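Local coordinates for protein cytochrome P450 (CYP102L1) (PDB 6N6Q) that is a phage-encoded cytochrome P450 that binds haem and probably acts as a monooxygenase, at residues E66-E69 with E70-P74; E135-D138 with A139-R143; W149-I152 with P153-T156. All coordinates share one frame; numbering follows the deposited sequence.

In the fold
Three local contacts follow one another along the chain, each joining two consecutive segments within a helix or at one of its ends, so none closes a long loop and none crosses another. Contact 1 comes first, at the C-terminal end of helix 65-71, against strands 58-62 and 370-374 of the larger sheet. On the opposite side of the chain's centre lie contact 2, near the end of helix 119-145, and contact 3, where strand 150-151 passes into helix 152-169. The centres of contacts 2 and 3 are about 12 Å apart, and Arg143 and Trp140 reach Glu155 between them. Contact 1 is remote, its centre about 45 Å from that of contact 2.

Contact 1: residues E66-E69 with E70-P74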
ATOM      1  N   GLU A  66       3.149 -14.854 -19.475  1.00 64.44           N
ATOM      2  CA  GLU A  66       3.444 -14.267 -20.780  1.00 67.97           C
ATOM      3  C   GLU A  66       2.416 -13.210 -21.162  1.00 62.25           C
ATOM      4  O   GLU A  66       2.759 -12.199 -21.787  1.00 62.89           O
ATOM      5  CB  GLU A  66       3.511 -15.354 -21.853  1.00 69.76           C
ATOM      6  CG  GLU A  66       4.757 -16.224 -21.800  1.00 69.81           C
ATOM      7  CD  GLU A  66       4.610 -17.399 -20.856  1.00 80.30           C
ATOM      8  OE1 GLU A  66       3.545 -17.517 -20.211  1.00 76.62           O
ATOM      9  OE2 GLU A  66       5.559 -18.207 -20.763  1.00 78.14           O
ATOM     10  N   LEU A  67       1.150 -13.426 -20.803  1.00 56.28           N
ATOM     11  CA  LEU A  67       0.114 -12.457 -21.146  1.00 59.57           C
ATOM     12  C   LEU A  67       0.275 -11.166 -20.352  1.00 60.84           C
ATOM     13  O   LEU A  67       0.113 -10.070 -20.903  1.00 59.73           O
ATOM     14  CB  LEU A  67      -1.270 -13.062 -20.911  1.00 57.16           C
ATOM     15  CG  LEU A  67      -1.730 -14.128 -21.906  1.00 57.48           C
ATOM     16  CD1 LEU A  67      -3.023 -14.771 -21.439  1.00 58.04           C
ATOM     17  CD2 LEU A  67      -1.903 -13.519 -23.285  1.00 57.38           C
ATOM     18  N   ILE A  68       0.601 -11.273 -19.061  1.00 52.47           N
ATOM     19  CA  ILE A  68       0.688 -10.085 -18.214  1.00 56.13           C
ATOM     20  C   ILE A  68       1.820  -9.174 -18.672  1.00 59.58           C
ATOM     21  O   ILE A  68       1.656  -7.950 -18.745  1.00 61.25           O
ATOM     22  CB  ILE A  68       0.847 -10.490 -16.737  1.00 56.40           C
ATOM     23  CG1 ILE A  68      -0.490 -10.969 -16.169  1.00 50.69           C
ATOM     24  CG2 ILE A  68       1.387  -9.331 -15.914  1.00 51.09           C
ATOM     25  CD1 ILE A  68      -0.410 -11.418 -14.731  1.00 48.10           C
ATOM     26  N   GLU A  69       2.985  -9.746 -18.993  1.00 56.80           N
ATOM     27  CA  GLU A  69       4.106  -8.916 -19.422  1.00 61.62           C
ATOM     28  C   GLU A  69       3.831  -8.217 -20.747  1.00 59.40           C
ATOM     29  O   GLU A  69       4.421  -7.163 -21.009  1.00 63.29           O
ATOM     30  CB  GLU A  69       5.388  -9.748 -19.506  1.00 58.84           C
ATOM     31  CG  GLU A  69       5.288 -11.010 -20.335  1.00 72.14           C
ATOM     32  CD  GLU A  69       6.490 -11.920 -20.145  1.00 87.33           C
ATOM     33  OE1 GLU A  69       7.391 -11.555 -19.359  1.00 87.55           O
ATOM     34  OE2 GLU A  69       6.535 -12.998 -20.776  1.00 84.20           O
ATOM     35  N   GLU A  70       2.949  -8.771 -21.582  1.00 61.91           N
ATOM     36  CA  GLU A  70       2.477  -8.026 -22.745  1.00 58.10           C
ATOM     37  C   GLU A  70       1.579  -6.870 -22.323  1.00 57.06           C
ATOM     38  O   GLU A  70       1.638  -5.783 -22.908  1.00 58.55           O
ATOM     39  CB  GLU A  70       1.735  -8.956 -23.704  1.00 60.69           C
ATOM     40  CG  GLU A  70       2.633  -9.871 -24.517  1.00 68.79           C
ATOM     41  CD  GLU A  70       1.846 -10.856 -25.363  1.00 78.60           C
ATOM     42  OE1 GLU A  70       1.244 -11.789 -24.788  1.00 73.35           O
ATOM     43  OE2 GLU A  70       1.819 -10.691 -26.600  1.00 79.69           O
ATOM     44  N   ILE A  71       0.740  -7.092 -21.307  1.00 57.86           N
ATOM     45  CA  ILE A  71      -0.117  -6.030 -20.789  1.00 57.60           C
ATOM     46  C   ILE A  71       0.716  -4.926 -20.151  1.00 55.04           C
ATOM     47  O   ILE A  71       0.355  -3.745 -20.217  1.00 56.28           O
ATOM     48  CB  ILE A  71      -1.143  -6.618 -19.798  1.00 59.76           C
ATOM     49  CG1 ILE A  71      -2.032  -7.648 -20.496  1.00 57.83           C
ATOM     50  CG2 ILE A  71      -2.003  -5.527 -19.190  1.00 51.75           C
ATOM     51  CD1 ILE A  71      -2.967  -7.050 -21.523  1.00 54.80           C
ATOM     52  N   ASN A  72       1.846  -5.280 -19.540  1.00 51.22           N
ATOM     53  CA  ASN A  72       2.726  -4.303 -18.911  1.00 51.63           C
ATOM     54  C   ASN A  72       3.646  -3.597 -19.904  1.00 55.39           C
ATOM     55  O   ASN A  72       4.616  -2.959 -19.477  1.00 62.40           O
ATOM     56  CB  ASN A  72       3.562  -4.972 -17.816  1.00 50.86           C
ATOM     57  CG  ASN A  72       2.718  -5.462 -16.655  1.00 49.40           C
ATOM     58  OD1 ASN A  72       1.582  -5.023 -16.468  1.00 48.06           O
ATOM     59  ND2 ASN A  72       3.272  -6.374 -15.864  1.00 52.41           N
ATOM     60  N   ASN A  73       3.379  -3.692 -21.201  1.00 50.03           N
ATOM     61  CA  ASN A  73       4.212  -3.017 -22.189  1.00 55.61           C
ATOM     62  C   ASN A  73       3.859  -1.535 -22.237  1.00 58.23           C
ATOM     63  O   ASN A  73       2.700  -1.194 -22.500  1.00 60.42           O
ATOM     64  CB  ASN A  73       4.034  -3.644 -23.563  1.00 57.04           C
ATOM     65  CG  ASN A  73       4.842  -2.938 -24.628  1.00 59.55           C
ATOM     66  OD1 ASN A  73       4.351  -2.029 -25.295  1.00 68.92           O
ATOM     67  ND2 ASN A  73       6.095  -3.347 -24.790  1.00 71.16           N
ATOM     68  N   PRO A  74       4.814  -0.631 -22.006  1.00 58.18           N
ATOM     69  CA  PRO A  74       4.468   0.797 -21.924  1.00 55.75           C
ATOM     70  C   PRO A  74       4.103   1.426 -23.259  1.00 58.85           C
ATOM     71  O   PRO A  74       3.421   2.459 -23.265  1.00 62.43           O
ATOM     72  CB  PRO A  74       5.737   1.429 -21.340  1.00 54.14           C
ATOM     73  CG  PRO A  74       6.833   0.510 -21.766  1.00 61.25           C
ATOM     74  CD  PRO A  74       6.246  -0.873 -21.760  1.00 55.06           C
TER
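Ile68 and Asn72, one helical turn apart, lay their side chains side by side and pointing the same way, with the methyl CG2 of Ile68 3.5 Å from ND2 of Asn72. The Asn72 side chain bends back beside its own backbone N (chi1 -66°), which sets its amide carbon CG 3.4 Å from the carbonyl oxygen Ile68 O. The amide has its polar partner elsewhere: Asn72 OD1 is hydrogen-bonded to Tyr348 OH. Leu67 and Glu70 instead meet at a slant, CD2 of Leu67 approaching OE1 of Glu70 at 3.9 Å. The Glu70 chain is extended beyond CG and runs back along the preceding turn, and its OE1 is hydrogen-bonded to Gly359 N. Ile71 presses CG1 to within 3.3 Å of Leu67 O. Together with Ile68 it faces Val373 of strand 370-374, while Leu67 and Ile68 both touch Val62 of strand 58-62.

Backbone bonds of the last helical turn run beneath them. Ile71 N donates to Leu67 O at 3.1 Å, and Asn72 N donates to Ile68 O at 2.8 Å; the bond from Glu70 N to Glu66 O is weak. Asn72 is the first residue to leave helical geometry, and Asn73 N then bonds to Glu70 O at 3.2 Å, an i to i+3 bond. This is the C-terminal end of the short helix after the first two strands of the large sheet, probably the B helix of the cytochrome P450 fold, packed with its apolar side against that sheet.

Contact 2: residues E135-D138 with A139-R143; sequences ELID and AWNTR
Leu136 extends CG trans to its backbone N (chi1 -180°), whereas Trp140 turns its ring back beside its own N (chi1 -80°), and the two side chains meet one turn apart on the long helix 119-145, probably the D helix of the P450 fold. Leucine lies over one face of the indole in an i to i+4 CH-pi contact: Leu136 CD1 is 4.0 Å from the centroid of the five-membered ring of Trp140, 28° off the ring normal. Its other methyl, CD2, is 4.0 Å from Trp140 CZ2, so both branches of the leucine rest on the same face of the indole, CD1 over the pyrrole ring and CD2 above CZ2 at the rim of the benzene ring.

The turn beneath is joined by Trp140 N donating to Leu136 O at 2.8 Å and by Ala139 N donating to Glu135 O at 3.2 Å. Asn141 N reaches Ile137 O at 2.9 Å and, weakly, Asp138 O as well. Asp138 and Asn141 run side by side, their carboxylate and amide planes moderately turned from each other; Asp138 OD1 forms a salt bridge with Arg134, and Asn141 OD1 accepts from Asn469. Ile137 and Trp140 both pack on Ile436 of helix 422-439 and on Phe440 of strand 440-444. The indole N-H is also engaged, with Trp140 NE1 probably hydrogen-bonded to Glu155 OE1 on the following helix.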
ATOM      1  N   GLU A 135       8.341   5.478  19.021  1.00 49.10           N
ATOM      2  CA  GLU A 135       7.123   5.759  19.773  1.00 45.41           C
ATOM      3  C   GLU A 135       6.212   4.540  19.849  1.00 45.40           C
ATOM      4  O   GLU A 135       5.550   4.325  20.871  1.00 41.58           O
ATOM      5  CB  GLU A 135       6.392   6.945  19.141  1.00 50.83           C
ATOM      6  CG  GLU A 135       5.135   7.386  19.872  1.00 48.91           C
ATOM      7  CD  GLU A 135       4.571   8.678  19.318  1.00 48.97           C
ATOM      8  OE1 GLU A 135       5.368   9.593  19.024  1.00 53.97           O
ATOM      9  OE2 GLU A 135       3.336   8.775  19.163  1.00 56.07           O
ATOM     10  N   LEU A 136       6.167   3.727  18.789  1.00 48.88           N
ATOM     11  CA  LEU A 136       5.339   2.524  18.827  1.00 47.57           C
ATOM     12  C   LEU A 136       5.955   1.457  19.721  1.00 47.28           C
ATOM     13  O   LEU A 136       5.249   0.821  20.513  1.00 44.66           O
ATOM     14  CB  LEU A 136       5.129   1.974  17.418  1.00 47.50           C
ATOM     15  CG  LEU A 136       4.258   0.714  17.388  1.00 53.77           C
ATOM     16  CD1 LEU A 136       2.811   1.063  17.709  1.00 52.52           C
ATOM     17  CD2 LEU A 136       4.362  -0.013  16.060  1.00 52.37           C
ATOM     18  N   ILE A 137       7.268   1.242  19.601  1.00 52.96           N
ATOM     19  CA  ILE A 137       7.945   0.251  20.434  1.00 53.18           C
ATOM     20  C   ILE A 137       7.769   0.585  21.909  1.00 56.65           C
ATOM     21  O   ILE A 137       7.550  -0.304  22.741  1.00 56.32           O
ATOM     22  CB  ILE A 137       9.433   0.157  20.048  1.00 53.15           C
ATOM     23  CG1 ILE A 137       9.580  -0.288  18.592  1.00 51.18           C
ATOM     24  CG2 ILE A 137      10.170  -0.790  20.977  1.00 55.80           C
ATOM     25  CD1 ILE A 137       8.971  -1.639  18.303  1.00 52.45           C
ATOM     26  N   ASP A 138       7.853   1.872  22.254  1.00 51.45           N
ATOM     27  CA  ASP A 138       7.645   2.284  23.639  1.00 47.28           C
ATOM     28  C   ASP A 138       6.239   1.940  24.111  1.00 50.37           C
ATOM     29  O   ASP A 138       6.052   1.474  25.241  1.00 60.16           O
ATOM     30  CB  ASP A 138       7.910   3.781  23.786  1.00 56.66           C
ATOM     31  CG  ASP A 138       9.374   4.136  23.596  1.00 58.65           C
ATOM     32  OD1 ASP A 138      10.205   3.208  23.502  1.00 61.26           O
ATOM     33  OD2 ASP A 138       9.690   5.344  23.539  1.00 57.81           O
ATOM     34  N   ALA A 139       5.236   2.164  23.260  1.00 51.21           N
ATOM     35  CA  ALA A 139       3.870   1.801  23.622  1.00 52.04           C
ATOM     36  C   ALA A 139       3.713   0.290  23.733  1.00 60.44           C
ATOM     37  O   ALA A 139       3.012  -0.205  24.625  1.00 61.15           O
ATOM     38  CB  ALA A 139       2.886   2.371  22.604  1.00 48.58           C
ATOM     39  N   TRP A 140       4.364  -0.463  22.842  1.00 56.25           N
ATOM     40  CA  TRP A 140       4.274  -1.917  22.889  1.00 58.57           C
ATOM     41  C   TRP A 140       5.046  -2.513  24.059  1.00 65.16           C
ATOM     42  O   TRP A 140       4.825  -3.681  24.396  1.00 67.28           O
ATOM     43  CB  TRP A 140       4.763  -2.519  21.569  1.00 55.16           C
ATOM     44  CG  TRP A 140       3.728  -2.471  20.482  1.00 56.47           C
ATOM     45  CD1 TRP A 140       2.539  -1.801  20.514  1.00 56.16           C
ATOM     46  CD2 TRP A 140       3.783  -3.128  19.209  1.00 57.23           C
ATOM     47  NE1 TRP A 140       1.853  -1.997  19.340  1.00 56.91           N
ATOM     48  CE2 TRP A 140       2.595  -2.808  18.522  1.00 55.23           C
ATOM     49  CE3 TRP A 140       4.723  -3.953  18.583  1.00 60.09           C
ATOM     50  CZ2 TRP A 140       2.321  -3.284  17.241  1.00 53.21           C
ATOM     51  CZ3 TRP A 140       4.448  -4.429  17.313  1.00 56.87           C
ATOM     52  CH2 TRP A 140       3.258  -4.090  16.656  1.00 48.01           C
ATOM     53  N   ASN A 141       5.947  -1.747  24.680  1.00 60.89           N
ATOM     54  CA  ASN A 141       6.591  -2.213  25.905  1.00 61.66           C
ATOM     55  C   ASN A 141       5.563  -2.416  27.011  1.00 65.14           C
ATOM     56  O   ASN A 141       5.566  -3.444  27.700  1.00 65.45           O
ATOM     57  CB  ASN A 141       7.665  -1.220  26.353  1.00 66.19           C
ATOM     58  CG  ASN A 141       8.919  -1.287  25.503  1.00 69.71           C
ATOM     59  OD1 ASN A 141       9.228  -2.321  24.907  1.00 63.03           O
ATOM     60  ND2 ASN A 141       9.655  -0.183  25.450  1.00 65.71           N
ATOM     61  N   THR A 142       4.669  -1.440  27.191  1.00 67.03           N
ATOM     62  CA  THR A 142       3.649  -1.544  28.229  1.00 68.92           C
ATOM     63  C   THR A 142       2.701  -2.706  27.958  1.00 72.92           C
ATOM     64  O   THR A 142       2.263  -3.391  28.889  1.00 76.85           O
ATOM     65  CB  THR A 142       2.873  -0.231  28.329  1.00 64.17           C
ATOM     66  OG1 THR A 142       3.793   0.859  28.454  1.00 63.69           O
ATOM     67  CG2 THR A 142       1.947  -0.247  29.536  1.00 67.70           C
ATOM     68  N   ARG A 143       2.376  -2.947  26.685  1.00 68.93           N
ATOM     69  CA  ARG A 143       1.490  -4.055  26.352  1.00 68.00           C
ATOM     70  C   ARG A 143       2.178  -5.399  26.543  1.00 65.67           C
ATOM     71  O   ARG A 143       1.531  -6.374  26.940  1.00 71.37           O
ATOM     72  CB  ARG A 143       0.987  -3.906  24.917  1.00 66.60           C
ATOM     73  CG  ARG A 143       0.494  -2.506  24.598  1.00 66.63           C
ATOM     74  CD  ARG A 143      -0.309  -2.471  23.315  1.00 70.46           C
ATOM     75  NE  ARG A 143      -1.459  -3.365  23.378  1.00 68.14           N
ATOM     76  CZ  ARG A 143      -2.502  -3.296  22.559  1.00 69.29           C
ATOM     77  NH1 ARG A 143      -2.544  -2.364  21.615  1.00 74.91           N
ATOM     78  NH2 ARG A 143      -3.505  -4.153  22.686  1.00 68.21           N
TER

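Contact 3: residues W149-I152 with P153-T156; sequences WIDI and PAET
Hydrogen bonding links Asp151 and Ile152 to the first turn of helix 152-169. Glu155 N donates to Asp151 O at 3.2 Å with an N-H...O angle of 163°, and Thr156 N donates to Ile152 O at 2.9 Å. The Thr156 hydroxyl turns into the same region: with OG1 placed between its backbone N and carbonyl carbon (chi1 59°), it lies 2.9 Å from Ile152 O and equally close to Pro153 O, while Ala284 O is a further partner. One proton cannot serve all three carbonyls at once, so its choice is left open. Pro153 has no N-H to donate, which costs nothing in the first turn, where no earlier helical carbonyl requires it. Backbone bonds of Ile150 with Leu465 and of Ile152 with Leu463 attach the short strand and the helix start to strand 464-469 and the residue before it, at the edge of a small antiparallel sheet.

Among the charged groups, Glu155 OE2 forms a salt bridge with Arg143 NH1. The bend in the Glu155 chain (chi2 -82°) turns the carboxylate toward helix 119-145, where Arg143 receives it.

A polar group also lies against carbon: Asp151, at the N-cap position, brings OD1 to 3.1 Å from the methyl CB of Ala154.

Apolar packing completes the contact. Ile150 crosses Glu155 at about a right angle, its CG2 3.6 Å from Glu155 CG. Ile152 and Thr156 meet more obliquely, their CG2 methyls 4.0 Å apart, and Ile152 continues onto Ala288 and Leu291 of helix 265-296. The arrangement is a strand-to-helix junction with an aspartate at the N-cap position and a proline in the first turn, at what is probably the start of the E helix of the P450 fold.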
ATOM      1  N   TRP A 149      -2.897  -9.178  24.254  1.00 72.72           N
ATOM      2  CA  TRP A 149      -2.994  -9.534  22.846  1.00 73.15           C
ATOM      3  C   TRP A 149      -3.231  -8.280  22.016  1.00 65.68           C
ATOM      4  O   TRP A 149      -4.140  -7.495  22.304  1.00 65.57           O
ATOM      5  CB  TRP A 149      -4.115 -10.547  22.619  1.00 67.38           C
ATOM      6  CG  TRP A 149      -3.747 -11.928  23.050  1.00 72.60           C
ATOM      7  CD1 TRP A 149      -4.089 -12.542  24.219  1.00 78.25           C
ATOM      8  CD2 TRP A 149      -2.955 -12.871  22.319  1.00 75.02           C
ATOM      9  NE1 TRP A 149      -3.563 -13.810  24.259  1.00 77.56           N
ATOM     10  CE2 TRP A 149      -2.863 -14.037  23.104  1.00 78.34           C
ATOM     11  CE3 TRP A 149      -2.317 -12.843  21.074  1.00 67.86           C
ATOM     12  CZ2 TRP A 149      -2.158 -15.163  22.686  1.00 73.90           C
ATOM     13  CZ3 TRP A 149      -1.618 -13.963  20.662  1.00 62.33           C
ATOM     14  CH2 TRP A 149      -1.543 -15.106  21.465  1.00 67.74           C
ATOM     15  N   ILE A 150      -2.409  -8.095  20.989  1.00 56.85           N
ATOM     16  CA  ILE A 150      -2.388  -6.877  20.192  1.00 58.47           C
ATOM     17  C   ILE A 150      -3.038  -7.157  18.846  1.00 59.72           C
ATOM     18  O   ILE A 150      -2.643  -8.095  18.143  1.00 62.59           O
ATOM     19  CB  ILE A 150      -0.951  -6.359  20.010  1.00 63.04           C
ATOM     20  CG1 ILE A 150      -0.388  -5.871  21.345  1.00 62.41           C
ATOM     21  CG2 ILE A 150      -0.900  -5.267  18.956  1.00 56.41           C
ATOM     22  CD1 ILE A 150       1.031  -5.357  21.258  1.00 58.17           C
ATOM     23  N   ASP A 151      -4.034  -6.350  18.490  1.00 56.00           N
ATOM     24  CA  ASP A 151      -4.585  -6.387  17.140  1.00 59.22           C
ATOM     25  C   ASP A 151      -3.573  -5.762  16.189  1.00 63.05           C
ATOM     26  O   ASP A 151      -3.388  -4.541  16.179  1.00 65.12           O
ATOM     27  CB  ASP A 151      -5.924  -5.659  17.092  1.00 60.89           C
ATOM     28  CG  ASP A 151      -6.628  -5.823  15.758  1.00 77.50           C
ATOM     29  OD1 ASP A 151      -6.938  -4.801  15.111  1.00 66.75           O
ATOM     30  OD2 ASP A 151      -6.852  -6.982  15.346  1.00 84.48           O
ATOM     31  N   ILE A 152      -2.908  -6.599  15.399  1.00 58.72           N
ATOM     32  CA  ILE A 152      -1.731  -6.197  14.629  1.00 59.98           C
ATOM     33  C   ILE A 152      -2.085  -5.268  13.469  1.00 52.83           C
ATOM     34  O   ILE A 152      -1.427  -4.228  13.317  1.00 53.29           O
ATOM     35  CB  ILE A 152      -0.952  -7.431  14.141  1.00 59.20           C
ATOM     36  CG1 ILE A 152      -0.484  -8.262  15.336  1.00 56.72           C
ATOM     37  CG2 ILE A 152       0.241  -7.017  13.293  1.00 51.39           C
ATOM     38  CD1 ILE A 152       0.440  -7.511  16.271  1.00 50.85           C
ATOM     39  N   PRO A 153      -3.081  -5.574  12.622  1.00 59.32           N
ATOM     40  CA  PRO A 153      -3.365  -4.655  11.502  1.00 51.19           C
ATOM     41  C   PRO A 153      -3.747  -3.251  11.941  1.00 50.17           C
ATOM     42  O   PRO A 153      -3.318  -2.275  11.312  1.00 48.89           O
ATOM     43  CB  PRO A 153      -4.517  -5.352  10.762  1.00 49.53           C
ATOM     44  CG  PRO A 153      -4.378  -6.782  11.115  1.00 57.92           C
ATOM     45  CD  PRO A 153      -3.921  -6.784  12.540  1.00 58.99           C
ATOM     46  N   ALA A 154      -4.538  -3.115  13.008  1.00 47.19           N
ATOM     47  CA  ALA A 154      -4.943  -1.784  13.452  1.00 53.77           C
ATOM     48  C   ALA A 154      -3.762  -1.000  14.010  1.00 54.01           C
ATOM     49  O   ALA A 154      -3.606   0.190  13.714  1.00 54.62           O
ATOM     50  CB  ALA A 154      -6.055  -1.887  14.494  1.00 54.18           C
ATOM     51  N   GLU A 155      -2.922  -1.648  14.820  1.00 52.37           N
ATOM     52  CA  GLU A 155      -1.761  -0.964  15.381  1.00 47.81           C
ATOM     53  C   GLU A 155      -0.797  -0.531  14.285  1.00 46.19           C
ATOM     54  O   GLU A 155      -0.318   0.609  14.278  1.00 43.62           O
ATOM     55  CB  GLU A 155      -1.057  -1.868  16.393  1.00 52.74           C
ATOM     56  CG  GLU A 155      -1.823  -2.057  17.690  1.00 58.61           C
ATOM     57  CD  GLU A 155      -1.614  -0.915  18.666  1.00 62.85           C
ATOM     58  OE1 GLU A 155      -0.554  -0.257  18.596  1.00 64.15           O
ATOM     59  OE2 GLU A 155      -2.509  -0.678  19.506  1.00 70.01           O
ATOM     60  N   THR A 156      -0.499  -1.433  13.344  1.00 36.97           N
ATOM     61  CA  THR A 156       0.391  -1.076  12.243  1.00 41.73           C
ATOM     62  C   THR A 156      -0.209   0.013  11.362  1.00 44.41           C
ATOM     63  O   THR A 156       0.533   0.755  10.706  1.00 43.36           O
ATOM     64  CB  THR A 156       0.727  -2.308  11.399  1.00 43.10           C
ATOM     65  OG1 THR A 156      -0.481  -2.872  10.875  1.00 56.82           O
ATOM     66  CG2 THR A 156       1.452  -3.353  12.232  1.00 39.24           C
TER